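Local atomic coordinates of diaminopropionate ammonia-lyase (PDB entry 4D9I), a protein that catalyses the pyridoxal-phosphate-dependent alpha,beta-elimination of both L- and D-2,3-diaminopropionate to pyruvate and ammonia. Residues A82-Q87 and T200-G205; M113-T118 and E185-T190; L228-V233 and G340-G345; S255-P260 and T307-C312. All coordinates share one frame; numbering follows the deposited sequence.

All four contacts are buried, but they differ in chemistry. Contacts 3 and 4 belong to the seven-stranded mixed sheet. They share it directly, because strands 226-230 and 254-260 are neighbours, and their centres lie about 8 Å apart. Contact 4 is strand pairing held by a regular backbone ladder. Contact 3 sets a helix against the next strand with little surface and sparse atom contacts. Contact 2 pairs strands in the separate four-stranded parallel sheet and adds side-chain hydrogen bonds near the active site. Contact 1 joins two helices by carbon packing and an amide-ring stack. It touches contact 2 through Ile202 and Ile85. Contact 2 meets contact 3 at Thr190 and Val233.

Contact 1 (A82-Q87 and T200-G205); sequences AYAIAQ and TWIMQG
Ala84 and Trp201 bring their CA atoms to 5.2 Å where helical segments 82-87 and 200-205 meet. The helices run in roughly opposing directions, 131° apart, and the axes of the two segments approach to 8.0 Å. This is helix-helix packing within a fold type II pyridoxal-phosphate enzyme. No hydrogen bond joins the two segments. Trp201 is the main partner, and it meets Gln87, Ala84 and Tyr83. Gln87 CB sits over the centre of the six-membered ring of Trp201, 3.4 Å from its centroid, in a CH-pi contact. The chain bends, with chi2 at -87°, and this puts CD over the indole near NE1. The amide lies flat on the ring system, with the planes 4° apart, and Gln87 CD is 3.5 Å from Trp201 NE1. The same CD lies above one face of Tyr83, displaced toward the rim. Ala84 packs beside Trp201, at the closest CA approach. Its CB rests against Ile202 CG1 at 3.7 Å and against the CB of Trp201. Tyr83 also packs on Phe35 and Ala32 of helix 26-36, and Ala82 and Ile85 face helix 122-133. Gln204 contributes little, and its NE2 bonds to Leu23 O. Gly205 has no side chain, and Tyr83 CD2 comes to 3.8 Å from its CA. The edge of the Tyr83 ring points at a backbone carbonyl, with CD2 3.3 Å from Trp201 O.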
# COMPACT_ATOMS: atom_id res chain seq x y z
N ALA B 82 9.70 22.36 -19.96
CA ALA B 82 9.85 22.15 -21.40
C ALA B 82 9.22 23.26 -22.23
O ALA B 82 9.77 23.63 -23.27
CB ALA B 82 9.31 20.78 -21.82
N TYR B 83 8.09 23.79 -21.77
CA TYR B 83 7.40 24.87 -22.48
C TYR B 83 8.26 26.13 -22.49
O TYR B 83 8.43 26.78 -23.52
CB TYR B 83 6.04 25.16 -21.84
CG TYR B 83 5.10 26.03 -22.66
CD1 TYR B 83 4.86 25.76 -24.02
CD2 TYR B 83 4.39 27.07 -22.06
CE1 TYR B 83 3.98 26.55 -24.76
CE2 TYR B 83 3.50 27.85 -22.79
CZ TYR B 83 3.30 27.58 -24.13
OH TYR B 83 2.42 28.35 -24.83
N ALA B 84 8.84 26.46 -21.33
CA ALA B 84 9.72 27.60 -21.23
C ALA B 84 10.97 27.43 -22.09
O ALA B 84 11.41 28.37 -22.75
CB ALA B 84 10.09 27.84 -19.78
N ILE B 85 11.55 26.24 -22.08
CA ILE B 85 12.76 25.98 -22.86
C ILE B 85 12.51 26.11 -24.37
O ILE B 85 13.32 26.70 -25.12
CB ILE B 85 13.39 24.64 -22.42
CG1 ILE B 85 14.17 24.88 -21.11
CG2 ILE B 85 14.35 24.12 -23.49
CD1 ILE B 85 14.04 23.77 -20.10
N ALA B 86 11.37 25.59 -24.81
CA ALA B 86 10.97 25.70 -26.21
C ALA B 86 10.67 27.16 -26.57
O ALA B 86 11.06 27.63 -27.64
CB ALA B 86 9.75 24.81 -26.48
N GLN B 87 9.97 27.87 -25.68
CA GLN B 87 9.72 29.31 -25.88
C GLN B 87 11.03 30.10 -26.04
O GLN B 87 11.17 30.95 -26.94
CB GLN B 87 8.90 29.89 -24.73
CG GLN B 87 7.45 29.38 -24.62
CD GLN B 87 6.47 30.17 -25.47
OE1 GLN B 87 5.25 30.01 -25.36
NE2 GLN B 87 6.99 31.03 -26.31
N THR B 200 6.59 32.82 -15.85
CA THR B 200 5.28 32.94 -16.48
C THR B 200 5.03 31.78 -17.45
O THR B 200 3.98 31.12 -17.39
CB THR B 200 5.13 34.31 -17.18
OG1 THR B 200 5.23 35.35 -16.20
CG2 THR B 200 3.79 34.42 -17.90
N TRP B 201 6.00 31.49 -18.33
CA TRP B 201 5.82 30.38 -19.28
C TRP B 201 5.64 29.08 -18.55
O TRP B 201 4.81 28.24 -18.95
CB TRP B 201 6.99 30.26 -20.23
CG TRP B 201 7.01 31.27 -21.36
CD1 TRP B 201 5.93 31.79 -22.05
CD2 TRP B 201 8.19 31.88 -21.99
NE1 TRP B 201 6.35 32.67 -23.03
CE2 TRP B 201 7.69 32.75 -23.05
CE3 TRP B 201 9.57 31.77 -21.80
CZ2 TRP B 201 8.55 33.50 -23.85
CZ3 TRP B 201 10.42 32.53 -22.61
CH2 TRP B 201 9.92 33.37 -23.62
N ILE B 202 6.43 28.89 -17.50
CA ILE B 202 6.37 27.66 -16.71
C ILE B 202 4.98 27.45 -16.11
O ILE B 202 4.44 26.35 -16.16
CB ILE B 202 7.46 27.64 -15.62
CG1 ILE B 202 8.84 27.44 -16.27
CG2 ILE B 202 7.19 26.52 -14.61
CD1 ILE B 202 10.01 27.75 -15.36
N MET B 203 4.40 28.53 -15.58
CA MET B 203 3.09 28.45 -14.94
C MET B 203 1.97 28.23 -15.93
O MET B 203 1.01 27.51 -15.65
CB MET B 203 2.81 29.72 -14.14
CG MET B 203 3.63 29.77 -12.87
SD MET B 203 3.59 31.41 -12.15
CE MET B 203 1.89 31.45 -11.56
N GLN B 204 2.09 28.85 -17.09
CA GLN B 204 1.16 28.60 -18.17
C GLN B 204 1.27 27.15 -18.65
O GLN B 204 0.24 26.49 -18.89
CB GLN B 204 1.41 29.58 -19.31
CG GLN B 204 1.10 31.03 -18.93
CD GLN B 204 1.48 32.04 -20.00
OE1 GLN B 204 2.41 31.83 -20.76
NE2 GLN B 204 0.77 33.15 -20.05
N GLY B 205 2.49 26.64 -18.78
CA GLY B 205 2.69 25.28 -19.21
C GLY B 205 2.05 24.30 -18.23
O GLY B 205 1.43 23.32 -18.63

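Contact 2 (M113-T118 and E185-T190); sequences MTFATT and EVVQDT
Thr118 and Gln188 meet through a side-chain amide that pairs with the backbone of a single residue. Gln188 OE1 takes the N-H of Thr118 at 2.6 Å. The N-H points nearly straight (173°) at an OE1 lone pair, in the carbonyl plane. Gln188 NE2 returns a bond to Thr118 O at 3.1 Å. The bend at chi2 (-57°) places CD where both bonds can form. Next to it, Thr117 OG1 donates to Val187 O at 2.8 Å, and the same oxygen also bonds His123 NE2. Earlier in the strands the pairing is ordinary parallel sheet. Glu185 N bonds Thr114 O, Ala116 N bonds Glu185 O, and Val187 N bonds Ala116 O. On the face that carries Phe115, its CD1 packs obliquely on Val187 CG2 at 3.6 Å. Farther out, Thr118 OG1 bonds Thr175 OG1, and Tyr195 OH bonds both Val186 O and Gln188 N. A water donates to Thr118 O and, at 2.7 Å, to Asp189 OD1. Beyond the Val187 N bond to Ala116 O, side chains supply the remaining hydrogen bonds across the contact. This is consistent with a firmly held strand end just before Asp120, the inferred proton acceptor for the L-isomer.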
# COMPACT_ATOMS: atom_id res chain seq x y z
N MET B 113 22.40 26.77 -26.94
CA MET B 113 22.06 27.41 -25.66
C MET B 113 22.46 26.49 -24.49
O MET B 113 22.44 25.27 -24.63
CB MET B 113 20.55 27.68 -25.58
CG MET B 113 20.02 28.76 -26.52
SD MET B 113 18.30 29.24 -26.16
CE MET B 113 18.55 30.40 -24.81
N THR B 114 22.81 27.10 -23.36
CA THR B 114 23.05 26.36 -22.12
C THR B 114 22.07 26.85 -21.06
O THR B 114 22.06 28.03 -20.70
CB THR B 114 24.50 26.52 -21.64
OG1 THR B 114 25.37 26.08 -22.68
CG2 THR B 114 24.75 25.68 -20.39
N PHE B 115 21.23 25.93 -20.60
CA PHE B 115 20.22 26.25 -19.59
C PHE B 115 20.71 25.90 -18.20
O PHE B 115 21.06 24.75 -17.94
CB PHE B 115 18.92 25.51 -19.88
CG PHE B 115 18.31 25.90 -21.19
CD1 PHE B 115 17.75 27.16 -21.35
CD2 PHE B 115 18.32 25.02 -22.26
CE1 PHE B 115 17.20 27.54 -22.56
CE2 PHE B 115 17.79 25.40 -23.49
CZ PHE B 115 17.21 26.65 -23.64
N ALA B 116 20.68 26.88 -17.30
CA ALA B 116 21.22 26.70 -15.95
C ALA B 116 20.12 26.79 -14.90
O ALA B 116 19.27 27.68 -14.94
CB ALA B 116 22.31 27.73 -15.68
N THR B 117 20.13 25.83 -13.97
CA THR B 117 19.00 25.65 -13.09
C THR B 117 19.41 25.07 -11.74
O THR B 117 20.26 24.20 -11.68
CB THR B 117 17.99 24.71 -13.78
OG1 THR B 117 17.47 25.37 -14.94
CG2 THR B 117 16.85 24.34 -12.86
N THR B 118 18.79 25.58 -10.68
CA THR B 118 18.80 24.95 -9.35
C THR B 118 17.49 24.20 -9.10
O THR B 118 16.41 24.68 -9.46
CB THR B 118 19.06 25.96 -8.21
OG1 THR B 118 20.43 26.38 -8.24
CG2 THR B 118 18.79 25.32 -6.85
N GLU B 185 21.68 30.59 -19.73
CA GLU B 185 20.32 31.03 -19.53
C GLU B 185 19.74 30.37 -18.28
O GLU B 185 19.51 29.14 -18.25
CB GLU B 185 19.47 30.69 -20.75
CG GLU B 185 18.08 31.30 -20.73
CD GLU B 185 18.07 32.77 -21.13
OE1 GLU B 185 18.82 33.14 -22.03
OE2 GLU B 185 17.31 33.56 -20.54
N VAL B 186 19.50 31.17 -17.25
CA VAL B 186 18.87 30.70 -16.01
C VAL B 186 17.40 30.35 -16.24
O VAL B 186 16.62 31.19 -16.72
CB VAL B 186 18.94 31.79 -14.91
CG1 VAL B 186 18.18 31.36 -13.67
CG2 VAL B 186 20.39 32.10 -14.56
N VAL B 187 17.02 29.11 -15.89
CA VAL B 187 15.62 28.68 -15.95
C VAL B 187 15.15 28.23 -14.56
O VAL B 187 15.41 27.09 -14.16
CB VAL B 187 15.40 27.58 -17.02
CG1 VAL B 187 13.93 27.18 -17.11
CG2 VAL B 187 15.92 28.06 -18.39
N GLN B 188 14.51 29.13 -13.82
CA GLN B 188 13.96 28.81 -12.49
C GLN B 188 12.46 28.92 -12.50
O GLN B 188 11.90 29.76 -13.19
CB GLN B 188 14.47 29.77 -11.40
CG GLN B 188 15.93 29.61 -11.00
CD GLN B 188 16.29 28.21 -10.51
OE1 GLN B 188 17.37 27.72 -10.81
NE2 GLN B 188 15.41 27.58 -9.74
N ASP B 189 11.81 28.10 -11.67
CA ASP B 189 10.35 28.08 -11.59
C ASP B 189 9.78 29.05 -10.57
O ASP B 189 8.68 28.88 -10.09
CB ASP B 189 9.85 26.65 -11.35
CG ASP B 189 10.43 26.00 -10.08
OD1 ASP B 189 11.55 26.37 -9.63
OD2 ASP B 189 9.77 25.07 -9.57
N THR B 190 10.53 30.07 -10.22
CA THR B 190 10.00 31.14 -9.42
C THR B 190 10.41 32.46 -10.06
O THR B 190 11.27 32.49 -10.93
CB THR B 190 10.48 31.04 -7.96
OG1 THR B 190 9.61 31.83 -7.13
CG2 THR B 190 11.94 31.49 -7.82
O HOH W 1 13.33 24.71 -8.35

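Contact 3 (L228-V233 and G340-G345); sequences LLQAGV and GAVGLG
Gln230 and Val342 form the close part of this contact, with Gln230 CB 3.4 Å from Val342 CG1. Gln230 CG lies between its backbone N and carbonyl carbon, with chi1 at 58°. The chain bends at chi2, which places CD on the helix side; NE2 lies 3.1 Å from Gly340 O. NE2 is hydrogen-bonded to Ser339 O and Ile374 O, so this buried nitrogen is satisfied by backbone carbonyls. The looser part is the Leu228 end, where only CD2 comes near, at 3.4 Å from Gly343 O. Gly343 has no side chain, and its CA stands 5.5 Å from that of Leu228. No clear hydrogen bond joins the segments, and the buried area is a modest 216 Å². Neither end opens to solvent, since all the touching residues are buried. Beyond Gln230 the segment moves away from helix 340-345 and makes no contact with it. There the backbone N of Gly232 and of Val233 bind phosphate oxygens of the cofactor carried on Lys77. In the fold, the axes of segments 228-230 and 340-345 approach to 7.4 Å, with directions 144° apart. Val342 also touches Val258 on strand 254-260 and Ala317 on helix 315-325, while Leu229 turns to helix 235-248.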
# COMPACT_ATOMS: atom_id res chain seq x y z
N LEU B 228 -7.52 20.89 -3.72
CA LEU B 228 -6.39 20.99 -2.83
C LEU B 228 -5.14 21.10 -3.67
O LEU B 228 -4.89 20.27 -4.56
CB LEU B 228 -6.32 19.81 -1.85
CG LEU B 228 -7.19 20.04 -0.59
CD1 LEU B 228 -8.66 19.84 -0.91
CD2 LEU B 228 -6.78 19.14 0.58
N LEU B 229 -4.35 22.13 -3.40
CA LEU B 229 -3.16 22.39 -4.17
C LEU B 229 -1.97 22.56 -3.22
O LEU B 229 -1.91 23.53 -2.46
CB LEU B 229 -3.36 23.65 -5.05
CG LEU B 229 -4.42 23.58 -6.16
CD1 LEU B 229 -4.68 24.96 -6.78
CD2 LEU B 229 -4.00 22.58 -7.24
N GLN B 230 -1.03 21.62 -3.28
CA GLN B 230 0.20 21.74 -2.50
C GLN B 230 1.08 22.84 -3.08
O GLN B 230 1.11 23.02 -4.30
CB GLN B 230 0.97 20.41 -2.42
CG GLN B 230 1.39 19.78 -3.75
CD GLN B 230 0.32 18.86 -4.32
OE1 GLN B 230 -0.71 19.32 -4.79
NE2 GLN B 230 0.55 17.55 -4.26
N ALA B 231 1.77 23.58 -2.23
CA ALA B 231 2.51 24.75 -2.71
C ALA B 231 3.88 24.89 -2.10
O ALA B 231 4.03 24.98 -0.87
CB ALA B 231 1.71 26.02 -2.47
N GLY B 232 4.89 24.90 -2.97
CA GLY B 232 6.25 25.22 -2.57
C GLY B 232 6.33 26.73 -2.60
O GLY B 232 5.95 27.40 -1.64
N VAL B 233 6.78 27.27 -3.74
CA VAL B 233 6.68 28.71 -4.00
C VAL B 233 5.32 29.11 -4.57
O VAL B 233 5.00 30.30 -4.64
CB VAL B 233 7.76 29.24 -4.96
CG1 VAL B 233 9.15 29.17 -4.31
CG2 VAL B 233 7.71 28.51 -6.30
N GLY B 340 3.89 14.88 -3.59
CA GLY B 340 2.76 14.52 -4.42
C GLY B 340 1.49 14.21 -3.63
O GLY B 340 0.39 14.44 -4.12
N ALA B 341 1.67 13.69 -2.42
CA ALA B 341 0.58 13.06 -1.67
C ALA B 341 -0.08 13.92 -0.59
O ALA B 341 -1.10 13.52 -0.03
CB ALA B 341 1.04 11.73 -1.08
N VAL B 342 0.46 15.11 -0.33
CA VAL B 342 0.12 15.88 0.86
C VAL B 342 -1.31 16.43 0.83
O VAL B 342 -1.93 16.55 1.88
CB VAL B 342 1.16 17.00 1.16
CG1 VAL B 342 1.05 18.16 0.18
CG2 VAL B 342 1.01 17.49 2.59
N GLY B 343 -1.83 16.77 -0.35
CA GLY B 343 -3.21 17.21 -0.48
C GLY B 343 -4.14 16.09 -0.03
O GLY B 343 -5.01 16.29 0.84
N LEU B 344 -3.95 14.91 -0.60
CA LEU B 344 -4.70 13.72 -0.17
C LEU B 344 -4.47 13.40 1.30
O LEU B 344 -5.40 13.01 2.04
CB LEU B 344 -4.36 12.50 -1.04
CG LEU B 344 -5.23 11.24 -0.95
CD1 LEU B 344 -4.91 10.43 0.30
CD2 LEU B 344 -6.72 11.57 -1.02
N GLY B 345 -3.25 13.59 1.76
CA GLY B 345 -2.96 13.39 3.17
C GLY B 345 -3.83 14.23 4.07
O GLY B 345 -4.26 13.76 5.12

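Contact 4 (S255-P260 and T307-C312); sequences SIIVEP and TQFISC
Phe309 and Ile257 lie side by side on one face of the strand pair, pointing the same way. Ile257 CG1 comes obliquely to the ring, 3.8 Å from Phe309 CD2. Ile266, Tyr267 and Asn13 also touch Phe309. On the other face the Gln308 and Ile256 side chains lie side by side, with OE1 of the flat Gln308 amide 4.0 Å from Ile256 CG1. OE1 is bonded to His254 NE2, and NE2 to Asp12 OD1 and Lys362 O. Ile256 CG2 presses tightly on Ile310 CD1 at 3.4 Å. Between the faces runs a backbone ladder. Gln308 N bonds Ser255 O, Ile257 N bonds Gln308 O with an N-H...O angle of 175°, Ile310 N bonds Ile257 O at 2.7 Å, Glu259 N bonds Ile310 O, and Cys312 N bonds Glu259 O. At the start, Ser255 N donates to Thr307 OG1 at 2.9 Å, and Thr307 N to Ser255 OG at 3.0 Å. The Glu259 carboxylate accepts the backbone N-H groups of Ile266 and Tyr267. The strands, joined through helices, run parallel, 23° apart in direction, with a closest axis approach of 4.6 Å. The pair is part of the parallel core of the larger sheet in the tryptophan synthase beta-like, fold type II enzymes.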
# COMPACT_ATOMS: atom_id res chain seq x y z
N SER B 255 -10.94 26.42 -2.88
CA SER B 255 -9.56 26.04 -3.09
C SER B 255 -8.79 26.11 -1.79
O SER B 255 -8.89 27.08 -1.04
CB SER B 255 -8.89 26.94 -4.15
OG SER B 255 -9.00 28.30 -3.79
N ILE B 256 -8.00 25.08 -1.56
CA ILE B 256 -7.23 24.94 -0.34
C ILE B 256 -5.76 24.74 -0.73
O ILE B 256 -5.43 23.76 -1.39
CB ILE B 256 -7.72 23.74 0.51
CG1 ILE B 256 -9.20 23.90 0.88
CG2 ILE B 256 -6.91 23.64 1.78
CD1 ILE B 256 -9.91 22.58 1.13
N ILE B 257 -4.92 25.65 -0.28
CA ILE B 257 -3.47 25.60 -0.51
C ILE B 257 -2.84 24.88 0.67
O ILE B 257 -3.15 25.17 1.84
CB ILE B 257 -2.89 27.03 -0.63
CG1 ILE B 257 -3.78 27.90 -1.54
CG2 ILE B 257 -1.44 27.00 -1.12
CD1 ILE B 257 -4.07 27.32 -2.92
N VAL B 258 -1.98 23.91 0.37
CA VAL B 258 -1.40 23.06 1.39
C VAL B 258 0.12 23.18 1.47
O VAL B 258 0.83 22.97 0.48
CB VAL B 258 -1.81 21.58 1.14
CG1 VAL B 258 -1.27 20.70 2.26
CG2 VAL B 258 -3.32 21.49 1.06
N GLU B 259 0.62 23.47 2.67
CA GLU B 259 2.05 23.58 2.91
C GLU B 259 2.49 22.88 4.19
O GLU B 259 1.77 22.87 5.18
CB GLU B 259 2.49 25.05 2.98
CG GLU B 259 2.36 25.81 1.69
CD GLU B 259 2.75 27.26 1.86
OE1 GLU B 259 2.12 27.95 2.69
OE2 GLU B 259 3.71 27.68 1.20
N PRO B 260 3.69 22.28 4.17
CA PRO B 260 4.34 21.83 5.41
C PRO B 260 4.71 23.05 6.26
O PRO B 260 5.12 24.10 5.71
CB PRO B 260 5.60 21.10 4.93
CG PRO B 260 5.73 21.35 3.47
CD PRO B 260 4.51 22.07 2.96
N THR B 307 -9.21 30.06 -1.34
CA THR B 307 -10.23 30.16 -0.30
C THR B 307 -9.57 30.06 1.08
O THR B 307 -9.86 30.85 1.97
CB THR B 307 -11.33 29.09 -0.44
OG1 THR B 307 -11.71 28.98 -1.82
CG2 THR B 307 -12.56 29.47 0.41
N GLN B 308 -8.66 29.10 1.22
CA GLN B 308 -8.01 28.81 2.48
C GLN B 308 -6.56 28.39 2.31
O GLN B 308 -6.17 27.86 1.28
CB GLN B 308 -8.77 27.70 3.21
CG GLN B 308 -10.00 28.20 3.96
CD GLN B 308 -10.94 27.08 4.35
OE1 GLN B 308 -10.84 25.95 3.84
NE2 GLN B 308 -11.87 27.37 5.25
N PHE B 309 -5.77 28.64 3.35
CA PHE B 309 -4.41 28.15 3.41
C PHE B 309 -4.30 27.16 4.55
O PHE B 309 -4.87 27.39 5.61
CB PHE B 309 -3.46 29.32 3.67
CG PHE B 309 -3.65 30.47 2.72
CD1 PHE B 309 -4.16 31.67 3.17
CD2 PHE B 309 -3.32 30.34 1.38
CE1 PHE B 309 -4.34 32.75 2.30
CE2 PHE B 309 -3.49 31.41 0.50
CZ PHE B 309 -4.00 32.60 0.96
N ILE B 310 -3.59 26.06 4.33
CA ILE B 310 -3.32 25.07 5.37
C ILE B 310 -1.81 24.94 5.63
O ILE B 310 -1.02 24.83 4.69
CB ILE B 310 -3.91 23.68 5.03
CG1 ILE B 310 -5.43 23.69 5.20
CG2 ILE B 310 -3.30 22.59 5.93
CD1 ILE B 310 -6.14 22.40 4.85
N SER B 311 -1.45 24.99 6.90
CA SER B 311 -0.11 24.66 7.37
C SER B 311 -0.19 23.34 8.13
O SER B 311 -0.89 23.25 9.14
CB SER B 311 0.42 25.75 8.30
OG SER B 311 1.67 25.37 8.85
N CYS B 312 0.52 22.34 7.66
CA CYS B 312 0.40 21.02 8.26
C CYS B 312 1.71 20.34 8.64
O CYS B 312 2.79 20.65 8.13
CB CYS B 312 -0.47 20.11 7.39
SG CYS B 312 0.31 19.58 5.87
O HOH W 2 -0.62 27.07 2.72